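RsbT co-antagonist protein RsbRA (Bacillus subtilis, PDB 2BNL) regulates sigma-B in response to salt and heat stress within the stressosome, stimulating in vitro RsbT kinase toward RsbS, and is represented here by its N-terminal nonheme globin domain. Local coordinates at residues Glu43-Glu48 / Ala71-Gln76; Lys47-Ile52 / Pro122-Ile127; Arg94-Met99 / Thr110-Gln115. All blocks are in the same frame, centred on the assembly; numbering follows the deposited sequence.

Overall arrangement
The three contacts join four helices of one globin-like N-terminal domain, which forms a dimer with a second copy. Contacts 1 and 2 both start from helix 39-54: contact 1 joins it to helix 64-76 by a salt bridge, and contact 2 joins it to helix 109-135 through a buried tyrosine and asparagine. Their centres are about 10 Å apart, and they touch where Ala71 packs on Ile127. Contact 3 also uses helix 109-135, but nearer its start, where helix 81-100 packs on it. Its centre lies about 17 Å from that of contact 2 and about 24 Å from that of contact 1, across the chain's centre. Contacts 2 and 3 both meet the second subunit.

Contact 1. Residues Glu43-Glu48 / Ala71-Gln76; sequences ENISKE and ALRAVQ
Arg73 of helix 64-76 reaches across to Glu48, Asn44 and Ile45, tying two roughly antiparallel helices of the nonheme globin fold together by a salt bridge. NH1 of Arg73 and OE2 of Glu48 are unusually close at 2.5 Å, so the exact length is doubtful, and the bond is bent, with an N-H...O angle of 130°. The guanidinium and carboxylate planes are only 4° apart yet stepped, NH1 meeting OE2 from above the carboxylate plane. Ile45 covers one guanidinium face near its rim, its CG1 3.4 Å from NH2 of Arg73. CA of Asn44 lies at the edge, in plane, and its CB is 3.3 Å from NH1 of Arg73, while OD1 of Asn44 takes a hydrogen bond from NE2 of Gln40. Behind this first shell, the arginine chain leaves its helix with CG anti to the backbone N (chi1 -169°) and bends only at chi3, spanning axes 11.6 Å apart. NH2 adds a weak hydrogen bond to the carbonyl O of Val41, which may help to orient the guanidinium. Another face of helix 64-76 packs on helix 109-135, Val75 against Tyr131. The backbones come nearest at Ile45 and Ala74, with CA atoms 8.5 Å apart.

Contact 2. Residues Lys47-Ile52 / Pro122-Ile127; sequences KEYIDI and PINTEI
Tyr49 and Asn124 meet through a hydrogen bond in the interior of the globin-like domain, where helix 39-54 crosses helix 109-135. The phenol OH of Tyr49 donates to OD1 of Asn124 over 2.7 Å, arriving in the carbonyl plane on a lone pair with a C=O...O angle of 127°. Ring and amide are nearly coplanar, 18° apart. A water completes a small polar cluster: it donates to Tyr49 OH at 2.8 Å and accepts from Asn124 ND2 at 2.9 Å, so both the oxygen and the nitrogen of the buried amide are engaged. The ring gets there because CG of Tyr49 is anti to the backbone N (chi1 -171°). Around this polar pair the packing is tight and apolar. CD1 of Ile127 abuts the ring edge, 3.6 Å from CE1 of Tyr49, and CG2 of Ile52 meets CG2 of Ile123 at 3.7 Å as the two isoleucine side chains run alongside in opposite senses. Phe91 adds an edge-to-face ring contact to Tyr49. On helix 109-135, Thr125 and Glu126 instead turn to Lys82 of the second subunit. The solvent side at Lys47 and Asp51, which take no part in the contact, is looser: exposed Lys47 folds along its own helix, and its NZ forms a salt bridge to OD1 of Asp51, 2.6 Å away, on the syn lone pair of that oxygen.

Contact 3. Residues Arg94-Met99 / Thr110-Gln115; sequences RLYTKM and TELIWQ
Tyr96 and Ile113 mark the closest backbone approach of this helix pair, their CA atoms 6.9 Å apart. The axes of the two segments come within 10.5 Å and run at 138° to each other, an inclined, broadly antiparallel packing of helix 81-100 on helix 109-135 in the globin-like domain. No hydrogen bond crosses between the segments, and the contact is made by apolar side chains. Leu112 carries the largest share. Its CG stands anti to the backbone N (chi1 -180°), which sends the forked end toward helix 81-100, where CD1 meets the end of Met99 while CD2 fits between the base of Met99 and the Tyr96 ring. Met99 is present as selenomethionine, a labelled form of the methionine; a bend at chi3, 71°, turns its CE toward Leu112, with CD1 of Leu112 3.6 Å from CE of Met99. CD2 of Leu112 sits 3.8 Å from CB of Met99 and also 3.8 Å from CD1 of Tyr96. An alanine in place of Leu112 would remove both methyls and is likely to open a gap between Tyr96 and Met99 and leave the methyl CE without its leucine neighbour. CG1 of Ile113 lies 3.6 Å from CE1 of Tyr96. CD2 of Leu112 and CG1 of Ile113 come at the ring obliquely from opposite sides of its plane, so two neighbouring residues of one helix straddle it. Beyond the pair, Met99 and Leu95 also pack on Phe10 of helix 5-13, and Arg94 and Lys98 lie against Leu21 of helix 15-30. The other flank of the contact faces the second subunit: Ile113 packs on Ile113 of that subunit, and Tyr96 meets the ring of Trp114 of the second subunit, so this part of helix 109-135 touches both helix 81-100 of its own chain and the partner subunit.

Contact 1. Residues Glu43-Glu48 / Ala71-Gln76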
loop_
_atom_site.group_PDB
_atom_site.type_symbol
_atom_site.label_atom_id
_atom_site.label_comp_id
_atom_site.label_asym_id
_atom_site.label_seq_id
_atom_site.Cartn_x
_atom_site.Cartn_y
_atom_site.Cartn_z
ATOM N N GLU A 43 15.423 -9.225 -11.484
ATOM C CA GLU A 43 15.488 -8.271 -12.581
ATOM C C GLU A 43 14.220 -8.282 -13.479
ATOM O O GLU A 43 13.712 -7.267 -13.853
ATOM C CB GLU A 43 16.778 -8.466 -13.391
ATOM C CG GLU A 43 16.911 -7.505 -14.541
ATOM C CD GLU A 43 18.101 -7.792 -15.469
ATOM O OE1 GLU A 43 19.183 -8.040 -14.913
ATOM O OE2 GLU A 43 17.911 -7.868 -16.735
ATOM N N ASN A 44 13.750 -9.457 -13.780
ATOM C CA ASN A 44 12.597 -9.639 -14.622
ATOM C C ASN A 44 11.328 -9.094 -13.964
ATOM O O ASN A 44 10.460 -8.570 -14.617
ATOM C CB ASN A 44 12.420 -11.101 -15.004
ATOM C CG ASN A 44 13.367 -11.571 -16.054
ATOM O OD1 ASN A 44 14.253 -10.871 -16.519
ATOM N ND2 ASN A 44 13.246 -12.829 -16.365
ATOM N N ILE A 45 11.221 -9.273 -12.669
ATOM C CA ILE A 45 10.162 -8.591 -11.904
ATOM C C ILE A 45 10.213 -7.066 -11.958
ATOM O O ILE A 45 9.181 -6.437 -12.220
ATOM C CB ILE A 45 10.161 -9.020 -10.399
ATOM C CG1 ILE A 45 9.766 -10.481 -10.278
ATOM C CG2 ILE A 45 9.248 -8.098 -9.608
ATOM C CD1 ILE A 45 10.161 -11.085 -9.002
ATOM N N SER A 46 11.400 -6.484 -11.763
ATOM C CA SER A 46 11.570 -5.047 -11.865
ATOM C C SER A 46 11.241 -4.562 -13.243
ATOM O O SER A 46 10.661 -3.501 -13.359
ATOM C CB SER A 46 12.970 -4.655 -11.476
ATOM O OG SER A 46 13.184 -5.310 -10.229
ATOM N N LYS A 47 11.668 -5.300 -14.265
ATOM C CA LYS A 47 11.401 -4.911 -15.640
ATOM C C LYS A 47 9.896 -4.991 -15.965
ATOM O O LYS A 47 9.397 -4.097 -16.646
ATOM C CB LYS A 47 12.303 -5.711 -16.648
ATOM C CG LYS A 47 11.915 -5.491 -18.116
ATOM C CD LYS A 47 12.057 -4.073 -18.564
ATOM C CE LYS A 47 11.935 -3.914 -20.196
ATOM N NZ LYS A 47 11.381 -2.587 -20.532
ATOM N N GLU A 48 9.235 -6.025 -15.527
ATOM C CA GLU A 48 7.766 -6.212 -15.753
ATOM C C GLU A 48 7.065 -5.072 -15.048
ATOM O O GLU A 48 6.081 -4.535 -15.519
ATOM C CB GLU A 48 7.224 -7.463 -15.095
ATOM C CG GLU A 48 6.955 -8.711 -15.937
ATOM C CD GLU A 48 6.288 -9.872 -15.128
ATOM O OE1 GLU A 48 5.084 -10.163 -15.444
ATOM O OE2 GLU A 48 6.971 -10.506 -14.206
ATOM N N ALA A 71 1.265 -10.334 -11.029
ATOM C CA ALA A 71 0.763 -10.771 -9.716
ATOM C C ALA A 71 0.728 -12.283 -9.635
ATOM O O ALA A 71 1.129 -12.880 -8.618
ATOM C CB ALA A 71 -0.621 -10.171 -9.468
ATOM N N LEU A 72 0.251 -12.910 -10.688
ATOM C CA LEU A 72 0.219 -14.352 -10.787
ATOM C C LEU A 72 1.582 -15.014 -10.698
ATOM O O LEU A 72 1.785 -15.987 -9.981
ATOM C CB LEU A 72 -0.466 -14.770 -12.087
ATOM C CG LEU A 72 -0.646 -16.243 -12.401
ATOM C CD1 LEU A 72 -1.404 -16.979 -11.357
ATOM C CD2 LEU A 72 -1.181 -16.528 -13.781
ATOM N N ARG A 73 2.560 -14.412 -11.367
ATOM C CA ARG A 73 3.944 -14.906 -11.288
ATOM C C ARG A 73 4.443 -14.779 -9.868
ATOM O O ARG A 73 5.098 -15.716 -9.339
ATOM C CB ARG A 73 4.840 -14.070 -12.227
ATOM C CG ARG A 73 6.220 -14.557 -12.483
ATOM C CD ARG A 73 6.996 -13.481 -13.463
ATOM N NE ARG A 73 8.347 -13.420 -12.937
ATOM C CZ ARG A 73 9.392 -12.624 -13.313
ATOM N NH1 ARG A 73 9.240 -11.636 -14.277
ATOM N NH2 ARG A 73 10.605 -12.832 -12.648
ATOM N N ALA A 74 4.206 -13.633 -9.247
ATOM C CA ALA A 74 4.575 -13.462 -7.846
ATOM C C ALA A 74 4.076 -14.578 -6.875
ATOM O O ALA A 74 4.836 -15.157 -6.071
ATOM C CB ALA A 74 4.238 -12.042 -7.310
ATOM N N VAL A 75 2.802 -14.856 -6.963
ATOM C CA VAL A 75 2.199 -15.996 -6.300
ATOM C C VAL A 75 2.937 -17.262 -6.642
ATOM O O VAL A 75 3.338 -17.983 -5.695
ATOM C CB VAL A 75 0.712 -16.130 -6.663
ATOM C CG1 VAL A 75 0.107 -17.489 -6.039
ATOM C CG2 VAL A 75 -0.033 -14.900 -6.165
ATOM N N GLN A 76 3.142 -17.539 -7.925
ATOM C CA GLN A 76 3.613 -18.877 -8.331
ATOM C C GLN A 76 5.043 -19.150 -7.894
ATOM O O GLN A 76 5.373 -20.297 -7.643
ATOM C CB GLN A 76 3.427 -19.128 -9.796
ATOM C CG GLN A 76 1.904 -19.112 -10.042
ATOM C CD GLN A 76 1.496 -19.492 -11.426
ATOM O OE1 GLN A 76 0.334 -19.942 -11.654
ATOM N NE2 GLN A 76 2.383 -19.308 -12.355
#

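Contact 2. Residues Lys47-Ile52 / Pro122-Ile127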
loop_
_atom_site.group_PDB
_atom_site.type_symbol
_atom_site.label_atom_id
_atom_site.label_comp_id
_atom_site.label_asym_id
_atom_site.label_seq_id
_atom_site.Cartn_x
_atom_site.Cartn_y
_atom_site.Cartn_z
ATOM N N LYS A 47 11.668 -5.300 -14.265
ATOM C CA LYS A 47 11.401 -4.911 -15.640
ATOM C C LYS A 47 9.896 -4.991 -15.965
ATOM O O LYS A 47 9.397 -4.097 -16.646
ATOM C CB LYS A 47 12.303 -5.711 -16.648
ATOM C CG LYS A 47 11.915 -5.491 -18.116
ATOM C CD LYS A 47 12.057 -4.073 -18.564
ATOM C CE LYS A 47 11.935 -3.914 -20.196
ATOM N NZ LYS A 47 11.381 -2.587 -20.532
ATOM N N GLU A 48 9.235 -6.025 -15.527
ATOM C CA GLU A 48 7.766 -6.212 -15.753
ATOM C C GLU A 48 7.065 -5.072 -15.048
ATOM O O GLU A 48 6.081 -4.535 -15.519
ATOM C CB GLU A 48 7.224 -7.463 -15.095
ATOM C CG GLU A 48 6.955 -8.711 -15.937
ATOM C CD GLU A 48 6.288 -9.872 -15.128
ATOM O OE1 GLU A 48 5.084 -10.163 -15.444
ATOM O OE2 GLU A 48 6.971 -10.506 -14.206
ATOM N N TYR A 49 7.513 -4.731 -13.857
ATOM C CA TYR A 49 6.897 -3.543 -13.121
ATOM C C TYR A 49 7.091 -2.201 -13.788
ATOM O O TYR A 49 6.142 -1.422 -13.957
ATOM C CB TYR A 49 7.497 -3.463 -11.753
ATOM C CG TYR A 49 6.864 -2.485 -10.844
ATOM C CD1 TYR A 49 5.557 -2.661 -10.389
ATOM C CD2 TYR A 49 7.555 -1.407 -10.388
ATOM C CE1 TYR A 49 4.963 -1.784 -9.483
ATOM C CE2 TYR A 49 6.937 -0.495 -9.473
ATOM C CZ TYR A 49 5.646 -0.712 -9.030
ATOM O OH TYR A 49 5.123 0.150 -8.099
ATOM N N ILE A 50 8.332 -1.918 -14.208
ATOM C CA ILE A 50 8.554 -0.689 -14.948
ATOM C C ILE A 50 7.640 -0.605 -16.234
ATOM O O ILE A 50 7.163 0.474 -16.568
ATOM C CB ILE A 50 10.060 -0.464 -15.356
ATOM C CG1 ILE A 50 10.956 -0.344 -14.137
ATOM C CG2 ILE A 50 10.359 0.964 -15.992
ATOM C CD1 ILE A 50 12.592 -0.636 -14.328
ATOM N N ASP A 51 7.507 -1.705 -16.945
ATOM C CA ASP A 51 6.697 -1.785 -18.162
ATOM C C ASP A 51 5.224 -1.457 -17.833
ATOM O O ASP A 51 4.605 -0.763 -18.591
ATOM C CB ASP A 51 6.721 -3.165 -18.782
ATOM C CG ASP A 51 7.984 -3.449 -19.586
ATOM O OD1 ASP A 51 8.875 -2.596 -19.674
ATOM O OD2 ASP A 51 8.027 -4.562 -20.123
ATOM N N ILE A 52 4.743 -1.919 -16.689
ATOM C CA ILE A 52 3.438 -1.480 -16.114
ATOM C C ILE A 52 3.333 0.021 -15.889
ATOM O O ILE A 52 2.363 0.659 -16.338
ATOM C CB ILE A 52 3.037 -2.258 -14.853
ATOM C CG1 ILE A 52 2.749 -3.734 -15.198
ATOM C CG2 ILE A 52 1.902 -1.573 -14.120
ATOM C CD1 ILE A 52 2.994 -4.728 -14.048
ATOM N N PRO A 122 -2.697 3.775 -7.209
ATOM C CA PRO A 122 -3.680 2.902 -7.950
ATOM C C PRO A 122 -3.095 1.662 -8.704
ATOM O O PRO A 122 -3.740 0.630 -8.854
ATOM C CB PRO A 122 -4.348 3.896 -8.919
ATOM C CG PRO A 122 -3.408 5.050 -9.070
ATOM C CD PRO A 122 -2.575 5.134 -7.783
ATOM N N ILE A 123 -1.871 1.808 -9.194
ATOM C CA ILE A 123 -1.147 0.676 -9.784
ATOM C C ILE A 123 -0.874 -0.394 -8.770
ATOM O O ILE A 123 -1.228 -1.566 -8.929
ATOM C CB ILE A 123 0.184 1.121 -10.376
ATOM C CG1 ILE A 123 -0.023 2.132 -11.458
ATOM C CG2 ILE A 123 0.989 -0.051 -10.859
ATOM C CD1 ILE A 123 1.293 2.945 -11.978
ATOM N N ASN A 124 -0.274 0.019 -7.646
ATOM C CA ASN A 124 0.031 -0.969 -6.599
ATOM C C ASN A 124 -1.169 -1.630 -5.992
ATOM O O ASN A 124 -1.106 -2.808 -5.682
ATOM C CB ASN A 124 0.903 -0.342 -5.440
ATOM C CG ASN A 124 2.271 0.103 -5.933
ATOM O OD1 ASN A 124 2.737 -0.381 -7.000
ATOM N ND2 ASN A 124 2.900 1.001 -5.202
ATOM N N THR A 125 -2.223 -0.872 -5.757
ATOM C CA THR A 125 -3.502 -1.450 -5.205
ATOM C C THR A 125 -4.085 -2.495 -6.166
ATOM O O THR A 125 -4.589 -3.515 -5.767
ATOM C CB THR A 125 -4.544 -0.403 -4.858
ATOM O OG1 THR A 125 -4.965 0.300 -6.034
ATOM C CG2 THR A 125 -4.073 0.519 -3.765
ATOM N N GLU A 126 -3.939 -2.249 -7.438
ATOM C CA GLU A 126 -4.460 -3.154 -8.465
ATOM C C GLU A 126 -3.561 -4.403 -8.493
ATOM O O GLU A 126 -4.008 -5.512 -8.703
ATOM C CB GLU A 126 -4.385 -2.465 -9.804
ATOM C CG GLU A 126 -5.157 -3.176 -10.883
ATOM C CD GLU A 126 -6.636 -3.362 -10.513
ATOM O OE1 GLU A 126 -7.161 -2.394 -9.950
ATOM O OE2 GLU A 126 -7.172 -4.500 -10.667
ATOM N N ILE A 127 -2.275 -4.211 -8.397
ATOM C CA ILE A 127 -1.420 -5.369 -8.205
ATOM C C ILE A 127 -1.801 -6.223 -6.976
ATOM O O ILE A 127 -1.852 -7.499 -7.049
ATOM C CB ILE A 127 0.115 -4.994 -8.228
ATOM C CG1 ILE A 127 0.568 -4.445 -9.570
ATOM C CG2 ILE A 127 0.991 -6.201 -7.755
ATOM C CD1 ILE A 127 1.916 -3.775 -9.542
HETATM O O HOH W 1 5.705 1.495 -5.758
#

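Contact 3. Residues Arg94-Met99 / Thr110-Gln115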
loop_
_atom_site.group_PDB
_atom_site.type_symbol
_atom_site.label_atom_id
_atom_site.label_comp_id
_atom_site.label_asym_id
_atom_site.label_seq_id
_atom_site.Cartn_x
_atom_site.Cartn_y
_atom_site.Cartn_z
ATOM N N ARG A 94 12.424 4.637 -2.726
ATOM C CA ARG A 94 13.684 4.748 -3.319
ATOM C C ARG A 94 13.735 5.659 -4.524
ATOM O O ARG A 94 14.708 6.357 -4.716
ATOM C CB ARG A 94 14.252 3.364 -3.569
ATOM C CG ARG A 94 14.657 2.741 -2.195
ATOM C CD ARG A 94 15.376 1.399 -2.266
ATOM N NE ARG A 94 15.248 0.694 -0.961
ATOM C CZ ARG A 94 16.008 -0.329 -0.546
ATOM N NH1 ARG A 94 17.026 -0.776 -1.281
ATOM N NH2 ARG A 94 15.782 -0.873 0.629
ATOM N N LEU A 95 12.656 5.698 -5.286
ATOM C CA LEU A 95 12.503 6.633 -6.380
ATOM C C LEU A 95 12.386 8.069 -5.806
ATOM O O LEU A 95 12.980 9.037 -6.330
ATOM C CB LEU A 95 11.271 6.231 -7.212
ATOM C CG LEU A 95 10.782 7.374 -8.123
ATOM C CD1 LEU A 95 11.807 7.443 -9.231
ATOM C CD2 LEU A 95 9.441 7.183 -8.699
ATOM N N TYR A 96 11.642 8.218 -4.701
ATOM C CA TYR A 96 11.614 9.475 -4.023
ATOM C C TYR A 96 13.023 10.033 -3.699
ATOM O O TYR A 96 13.347 11.166 -4.016
ATOM C CB TYR A 96 10.728 9.436 -2.768
ATOM C CG TYR A 96 10.976 10.626 -1.892
ATOM C CD1 TYR A 96 10.408 11.889 -2.198
ATOM C CD2 TYR A 96 11.804 10.522 -0.783
ATOM C CE1 TYR A 96 10.636 12.960 -1.411
ATOM C CE2 TYR A 96 12.054 11.632 0.013
ATOM C CZ TYR A 96 11.435 12.828 -0.310
ATOM O OH TYR A 96 11.640 13.879 0.497
ATOM N N THR A 97 13.849 9.233 -3.092
ATOM C CA THR A 97 15.243 9.663 -2.719
ATOM C C THR A 97 15.983 10.144 -4.001
ATOM O O THR A 97 16.569 11.220 -3.991
ATOM C CB THR A 97 15.946 8.499 -2.072
ATOM O OG1 THR A 97 15.211 8.077 -0.922
ATOM C CG2 THR A 97 17.389 8.837 -1.605
ATOM N N LYS A 98 15.884 9.373 -5.114
ATOM C CA LYS A 98 16.469 9.761 -6.395
ATOM C C LYS A 98 15.952 11.087 -6.875
ATOM O O LYS A 98 16.738 12.000 -7.184
ATOM C CB LYS A 98 16.257 8.739 -7.545
ATOM C CG LYS A 98 16.891 7.380 -7.380
ATOM C CD LYS A 98 18.282 7.492 -6.692
ATOM C CE LYS A 98 19.172 6.205 -6.712
ATOM N NZ LYS A 98 20.287 6.507 -5.806
HETATM N N MSE A 99 14.641 11.199 -6.967
HETATM C CA MSE A 99 14.025 12.419 -7.480
HETATM C C MSE A 99 14.224 13.631 -6.588
HETATM O O MSE A 99 14.393 14.759 -7.064
HETATM C CB MSE A 99 12.522 12.197 -7.674
HETATM C CG MSE A 99 12.263 11.278 -8.816
HETATM SE SE MSE A 99 10.331 11.229 -9.289
HETATM C CE MSE A 99 10.192 13.144 -10.134
ATOM N N THR A 110 7.350 17.619 -0.225
ATOM C CA THR A 110 6.024 17.165 0.089
ATOM C C THR A 110 5.216 16.994 -1.216
ATOM O O THR A 110 4.632 15.953 -1.446
ATOM C CB THR A 110 5.394 18.106 1.160
ATOM O OG1 THR A 110 6.170 17.962 2.349
ATOM C CG2 THR A 110 3.977 17.743 1.508
ATOM N N GLU A 111 5.243 17.983 -2.074
ATOM C CA GLU A 111 4.549 17.824 -3.340
ATOM C C GLU A 111 5.102 16.725 -4.243
ATOM O O GLU A 111 4.316 16.033 -4.844
ATOM C CB GLU A 111 4.374 19.202 -4.060
ATOM C CG GLU A 111 3.433 20.141 -3.085
ATOM C CD GLU A 111 2.208 19.380 -2.346
ATOM O OE1 GLU A 111 2.088 19.414 -1.061
ATOM O OE2 GLU A 111 1.365 18.753 -3.085
ATOM N N LEU A 112 6.422 16.540 -4.282
ATOM C CA LEU A 112 6.983 15.359 -4.864
ATOM C C LEU A 112 6.444 14.027 -4.331
ATOM O O LEU A 112 6.153 13.134 -5.090
ATOM C CB LEU A 112 8.508 15.396 -4.744
ATOM C CG LEU A 112 9.240 14.192 -5.330
ATOM C CD1 LEU A 112 8.949 14.017 -6.867
ATOM C CD2 LEU A 112 10.763 14.329 -5.121
ATOM N N ILE A 113 6.363 13.846 -3.019
ATOM C CA ILE A 113 5.743 12.691 -2.469
ATOM C C ILE A 113 4.305 12.490 -2.954
ATOM O O ILE A 113 3.902 11.376 -3.259
ATOM C CB ILE A 113 5.745 12.776 -0.919
ATOM C CG1 ILE A 113 7.188 12.690 -0.402
ATOM C CG2 ILE A 113 4.805 11.680 -0.282
ATOM C CD1 ILE A 113 7.285 13.056 1.053
ATOM N N TRP A 114 3.511 13.540 -2.946
ATOM C CA TRP A 114 2.125 13.398 -3.383
ATOM C C TRP A 114 1.994 13.077 -4.892
ATOM O O TRP A 114 1.037 12.369 -5.323
ATOM C CB TRP A 114 1.345 14.648 -2.948
ATOM C CG TRP A 114 1.255 14.792 -1.474
ATOM C CD1 TRP A 114 1.534 15.895 -0.784
ATOM C CD2 TRP A 114 0.850 13.808 -0.505
ATOM N NE1 TRP A 114 1.404 15.678 0.557
ATOM C CE2 TRP A 114 0.992 14.394 0.758
ATOM C CE3 TRP A 114 0.426 12.455 -0.580
ATOM C CZ2 TRP A 114 0.674 13.730 1.921
ATOM C CZ3 TRP A 114 0.117 11.809 0.543
ATOM C CH2 TRP A 114 0.241 12.450 1.805
ATOM N N GLN A 115 2.929 13.585 -5.680
ATOM C CA GLN A 115 3.028 13.251 -7.103
ATOM C C GLN A 115 3.356 11.829 -7.294
ATOM O O GLN A 115 2.729 11.084 -8.084
ATOM C CB GLN A 115 4.113 14.103 -7.794
ATOM C CG GLN A 115 3.692 15.537 -8.001
ATOM C CD GLN A 115 4.828 16.320 -8.622
ATOM O OE1 GLN A 115 6.004 16.059 -8.352
ATOM N NE2 GLN A 115 4.480 17.165 -9.570
#